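Local coordinates for putative NADP oxidoreductase BF3122 (PDB 3D1L), which is a putative oxidoreductase that probably binds NADP through a Rossmann-type domain, its substrate and reaction not being established, at residues Q124-S127 with E131-F134; T23-A28 with S157-R162. All coordinates share one frame; numbering follows the deposited sequence.

Interaction 1 of 2, residues Q124-S127 with E131-F134; sequences QTFS and EVDF. With MPR (2-mercapto-propion aldehyde), chain E.
Phe126 and Val132 meet because of their first torsions: chi1 of -68° sets the Phe126 ring beside its own backbone N and sends the far end of the ring toward 131-134, while chi1 of -67° in Val132 puts CG2 between the backbone N and the carbonyl carbon, facing that ring. The methyl arrives at the ring edge, near its plane, with Val132 CG2 3.9 Å from Phe126 CE1. Phe134 adds a second aromatic ring from farther along the chain. Its CZ approaches Phe126 CE1 obliquely, at 3.7 Å; the near-parallel planes, 22° apart, are displaced along each other with the centroids 5.8 Å apart, and their overlap is slight. Ile137 is a further neighbour of Phe126 and Val132, and helix 20-31 packs on the cluster through Asn20, Leu21 and Asn24 on Phe126 and Ala28 on Phe134.

The polar link runs through Gln124. Its OE1 accepts from Thr125 N at 2.8 Å, the donor lying in the carbonyl plane on a lone pair, which fixes the rotation of the amide. NE2 is then directed to a water that accepts from it at 2.9 Å and donates to Asp133 O, bridging the two segments; Pro208 O of the second subunit also accepts from NE2. Thr125 OG1 bonds to Lys216 of that subunit.

The sulfur of 2-mercapto-propion aldehyde, S3, lies 3.3 Å from both Gln124 C and Thr125 N. The bond from Thr125 N to Gln124 OE1 probably steadies the backbone against which this sulfur rests, with the apolar cluster behind it and one water joining the segments.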
loop_
_atom_site.group_PDB
_atom_site.type_symbol
_atom_site.label_atom_id
_atom_site.label_comp_id
_atom_site.label_asym_id
_atom_site.label_seq_id
_atom_site.Cartn_x
_atom_site.Cartn_y
_atom_site.Cartn_z
ATOM N N GLN B 124 -0.061 -6.611 14.118
ATOM C CA GLN B 124 0.450 -6.629 12.760
ATOM C C GLN B 124 -0.729 -6.992 11.895
ATOM O O GLN B 124 -1.684 -7.585 12.373
ATOM C CB GLN B 124 1.581 -7.677 12.616
ATOM C CG GLN B 124 2.365 -7.681 11.280
ATOM C CD GLN B 124 2.765 -6.286 10.821
ATOM O OE1 GLN B 124 1.921 -5.503 10.374
ATOM N NE2 GLN B 124 4.048 -5.960 10.949
ATOM N N THR B 125 -0.667 -6.626 10.624
ATOM C CA THR B 125 -1.666 -7.036 9.675
ATOM C C THR B 125 -1.299 -8.470 9.245
ATOM O O THR B 125 -0.148 -8.750 8.868
ATOM C CB THR B 125 -1.765 -6.006 8.533
ATOM O OG1 THR B 125 -2.705 -6.432 7.559
ATOM C CG2 THR B 125 -0.422 -5.759 7.872
ATOM N N PHE B 126 -2.254 -9.391 9.349
ATOM C CA PHE B 126 -1.968 -10.820 9.056
ATOM C C PHE B 126 -2.871 -11.318 7.957
ATOM O O PHE B 126 -4.019 -10.928 7.881
ATOM C CB PHE B 126 -2.214 -11.705 10.284
ATOM C CG PHE B 126 -1.245 -11.484 11.410
ATOM C CD1 PHE B 126 0.089 -11.889 11.300
ATOM C CD2 PHE B 126 -1.663 -10.884 12.579
ATOM C CE1 PHE B 126 0.960 -11.711 12.331
ATOM C CE2 PHE B 126 -0.783 -10.701 13.624
ATOM C CZ PHE B 126 0.525 -11.114 13.504
ATOM N N SER B 127 -2.355 -12.186 7.109
ATOM C CA SER B 127 -3.158 -12.847 6.089
ATOM C C SER B 127 -2.613 -14.252 6.013
ATOM O O SER B 127 -1.427 -14.464 6.243
ATOM C CB SER B 127 -3.018 -12.165 4.722
ATOM O OG SER B 127 -3.688 -10.908 4.690
ATOM N N GLU B 131 3.445 -14.605 4.460
ATOM C CA GLU B 131 4.407 -14.861 5.537
ATOM C C GLU B 131 4.948 -13.557 6.086
ATOM O O GLU B 131 5.225 -12.630 5.318
ATOM C CB GLU B 131 5.592 -15.687 5.006
ATOM C CG GLU B 131 5.240 -17.090 4.492
ATOM C CD GLU B 131 5.009 -18.090 5.618
ATOM O OE1 GLU B 131 4.816 -17.662 6.786
ATOM O OE2 GLU B 131 5.026 -19.311 5.329
ATOM N N VAL B 132 5.102 -13.474 7.399
ATOM C CA VAL B 132 5.658 -12.259 8.010
ATOM C C VAL B 132 6.759 -12.590 8.987
ATOM O O VAL B 132 6.692 -13.595 9.684
ATOM C CB VAL B 132 4.602 -11.375 8.752
ATOM C CG1 VAL B 132 3.641 -10.798 7.780
ATOM C CG2 VAL B 132 3.866 -12.159 9.808
ATOM N N ASP B 133 7.766 -11.725 9.034
ATOM C CA ASP B 133 8.799 -11.832 10.026
ATOM C C ASP B 133 8.248 -11.376 11.380
ATOM O O ASP B 133 8.023 -10.160 11.617
ATOM C CB ASP B 133 10.003 -10.986 9.613
ATOM C CG ASP B 133 11.291 -11.434 10.297
ATOM O OD1 ASP B 133 11.277 -12.486 11.002
ATOM O OD2 ASP B 133 12.318 -10.734 10.104
ATOM N N PHE B 134 8.006 -12.356 12.252
ATOM C CA PHE B 134 7.684 -12.088 13.654
ATOM C C PHE B 134 8.737 -11.311 14.453
ATOM O O PHE B 134 8.382 -10.650 15.436
ATOM C CB PHE B 134 7.302 -13.374 14.376
ATOM C CG PHE B 134 5.838 -13.601 14.410
ATOM C CD1 PHE B 134 5.169 -14.059 13.269
ATOM C CD2 PHE B 134 5.114 -13.303 15.556
ATOM C CE1 PHE B 134 3.808 -14.249 13.291
ATOM C CE2 PHE B 134 3.738 -13.478 15.594
ATOM C CZ PHE B 134 3.082 -13.948 14.462
HETATM C C1 MPR E . -6.035 -4.116 13.549
HETATM O O MPR E . -7.221 -4.110 13.110
HETATM C C2 MPR E . -4.813 -3.583 12.865
HETATM C C3 MPR E . -3.467 -4.124 13.325
HETATM S S3 MPR E . -2.222 -4.050 11.999
HETATM O O HOH W 1 6.572 -7.413 10.965
#

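Interaction 2 of 2, residues T23-A28 with S157-R162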
loop_
_atom_site.group_PDB
_atom_site.type_symbol
_atom_site.label_atom_id
_atom_site.label_comp_id
_atom_site.label_asym_id
_atom_site.label_seq_id
_atom_site.Cartn_x
_atom_site.Cartn_y
_atom_site.Cartn_z
ATOM N N THR B 23 -3.154 -18.389 12.426
ATOM C CA THR B 23 -2.363 -19.123 11.438
ATOM C C THR B 23 -0.901 -18.685 11.478
ATOM O O THR B 23 0.002 -19.510 11.628
ATOM C CB THR B 23 -2.979 -18.939 10.023
ATOM O OG1 THR B 23 -4.264 -19.584 9.982
ATOM C CG2 THR B 23 -2.086 -19.502 8.916
ATOM N N ASN B 24 -0.673 -17.382 11.404
ATOM C CA ASN B 24 0.673 -16.841 11.448
ATOM C C ASN B 24 1.369 -17.065 12.798
ATOM O O ASN B 24 2.525 -17.451 12.839
ATOM C CB ASN B 24 0.647 -15.348 11.078
ATOM C CG ASN B 24 0.479 -15.122 9.573
ATOM O OD1 ASN B 24 1.428 -15.286 8.806
ATOM N ND2 ASN B 24 -0.732 -14.748 9.148
ATOM N N LEU B 25 0.651 -16.833 13.891
ATOM C CA LEU B 25 1.196 -17.050 15.222
ATOM C C LEU B 25 1.491 -18.524 15.429
ATOM O O LEU B 25 2.481 -18.867 16.027
ATOM C CB LEU B 25 0.238 -16.543 16.302
ATOM C CG LEU B 25 0.627 -16.714 17.776
ATOM C CD1 LEU B 25 2.000 -16.077 18.117
ATOM C CD2 LEU B 25 -0.442 -16.132 18.683
ATOM N N ALA B 26 0.629 -19.406 14.942
ATOM C CA ALA B 26 0.913 -20.854 15.064
ATOM C C ALA B 26 2.150 -21.272 14.294
ATOM O O ALA B 26 2.953 -22.028 14.813
ATOM C CB ALA B 26 -0.308 -21.714 14.664
ATOM N N LYS B 27 2.317 -20.775 13.075
ATOM C CA LYS B 27 3.494 -21.121 12.257
ATOM C C LYS B 27 4.817 -20.653 12.893
ATOM O O LYS B 27 5.791 -21.394 12.911
ATOM C CB LYS B 27 3.348 -20.578 10.831
ATOM C CG LYS B 27 2.346 -21.384 9.962
ATOM C CD LYS B 27 1.788 -20.537 8.782
ATOM C CE LYS B 27 2.748 -20.436 7.607
ATOM N NZ LYS B 27 2.118 -19.852 6.374
ATOM N N ALA B 28 4.820 -19.438 13.448
ATOM C CA ALA B 28 5.987 -18.887 14.105
ATOM C C ALA B 28 6.365 -19.708 15.351
ATOM O O ALA B 28 7.545 -19.991 15.565
ATOM C CB ALA B 28 5.760 -17.431 14.449
ATOM N N SER B 157 9.094 -13.619 23.395
ATOM C CA SER B 157 10.500 -13.246 23.105
ATOM C C SER B 157 11.263 -14.218 22.200
ATOM O O SER B 157 12.257 -13.828 21.588
ATOM C CB SER B 157 11.291 -13.037 24.400
ATOM O OG SER B 157 10.732 -11.960 25.141
ATOM N N THR B 158 10.822 -15.477 22.123
ATOM C CA THR B 158 11.436 -16.426 21.196
ATOM C C THR B 158 11.029 -16.041 19.763
ATOM O O THR B 158 11.676 -16.431 18.801
ATOM C CB THR B 158 11.080 -17.910 21.497
ATOM O OG1 THR B 158 9.697 -18.148 21.237
ATOM C CG2 THR B 158 11.353 -18.272 22.950
ATOM N N LEU B 159 9.973 -15.245 19.635
ATOM C CA LEU B 159 9.425 -14.927 18.310
ATOM C C LEU B 159 9.767 -13.519 17.832
ATOM O O LEU B 159 10.111 -13.330 16.663
ATOM C CB LEU B 159 7.903 -15.119 18.279
ATOM C CG LEU B 159 7.261 -16.428 18.752
ATOM C CD1 LEU B 159 5.739 -16.313 18.692
ATOM C CD2 LEU B 159 7.746 -17.676 17.980
ATOM N N SER B 160 9.624 -12.553 18.741
ATOM C CA SER B 160 9.739 -11.142 18.465
ATOM C C SER B 160 10.820 -10.481 19.344
ATOM O O SER B 160 10.981 -10.826 20.527
ATOM C CB SER B 160 8.394 -10.474 18.748
ATOM O OG SER B 160 8.496 -9.049 18.719
ATOM N N ASN B 161 11.537 -9.523 18.768
ATOM C CA ASN B 161 12.430 -8.648 19.544
ATOM C C ASN B 161 11.726 -7.434 20.141
ATOM O O ASN B 161 12.387 -6.581 20.727
ATOM C CB ASN B 161 13.549 -8.116 18.652
ATOM C CG ASN B 161 14.429 -9.211 18.104
ATOM O OD1 ASN B 161 14.727 -10.186 18.790
ATOM N ND2 ASN B 161 14.868 -9.045 16.855
ATOM N N ARG B 162 10.405 -7.345 19.946
ATOM C CA ARG B 162 9.622 -6.200 20.417
ATOM C C ARG B 162 8.474 -6.643 21.313
ATOM O O ARG B 162 7.305 -6.534 20.955
ATOM C CB ARG B 162 9.106 -5.356 19.241
ATOM C CG ARG B 162 10.089 -4.290 18.741
ATOM C CD ARG B 162 9.398 -3.318 17.771
ATOM N NE ARG B 162 10.115 -2.050 17.613
ATOM C CZ ARG B 162 9.723 -0.882 18.122
ATOM N NH1 ARG B 162 8.602 -0.786 18.831
ATOM N NH2 ARG B 162 10.458 0.204 17.916
#
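The nearest CA atoms across the two segments are those of Ala28 and Leu159, 6.7 Å apart, where a helix faces a loop. Residues 23-28 are part of helix 20-31, which follows strand 12-16 in a strand-turn-helix unit with a GxGxxA pattern at Gly17, Gly19 and Ala22, consistent with the dinucleotide-binding start of a Rossmann fold. Facing it, 157-162 lies in the connection between helix 146-157 and strand 163-165.

Leu159 supplies every contact from the loop. Its two methyls divide the work: CD1 meets Leu25 CD1 at 3.8 Å, whereas CD2 reaches the next turn of the helix and lies 4.1 Å from Ala28 CB. In Leu25, CG stands anti to the backbone N (chi1 179°), and the branch thus carried outward crosses the Leu159 side chain at about a right angle. The small methyl of Ala28 points toward the loop. Phe139 of strand 139-143 touches both leucines, extending this apolar patch from the helix to the sheet.

An ST turn shapes the loop from within: Ser160 OG accepts from Arg162 N at 2.8 Å and 158°. The same hydroxyl also bonds to Ile137 O outside the loop. Beyond it, Arg162 makes a salt bridge with Asp204 of the second subunit in one of its two conformers, a link that is therefore less certain. The contact joins the first helix of the probable nucleotide-binding fold to the loop leading into strand 163-165, outermost in this chain's sheet, with Leu159 CD2 resting 3.4 Å from the carbonyl oxygen of Ala28.

Overall arrangement
The centres of interactions 1 and 2 are 9 Å apart, and helix 20-31 serves both. On it, Leu25 and Ala28 face Leu159, while Asn24 and Lys27 reach 124-127 and 131-134: Asn24 ND2 lies 3.0 Å from Ser127 O, a probable hydrogen bond, and Lys27 NZ makes a 3.1 Å salt bridge with Glu131 OE2. A third junction links the two loops directly, Phe134 O packing 3.3 Å from Ser160 CB. Only interaction 1 contributes residues to a 2-mercapto-propion aldehyde pocket, Gln124 and Thr125; the Leu25 side chain in interaction 2 is about 13 Å from a bound molecule of it, so its relation to the ligand is indirect.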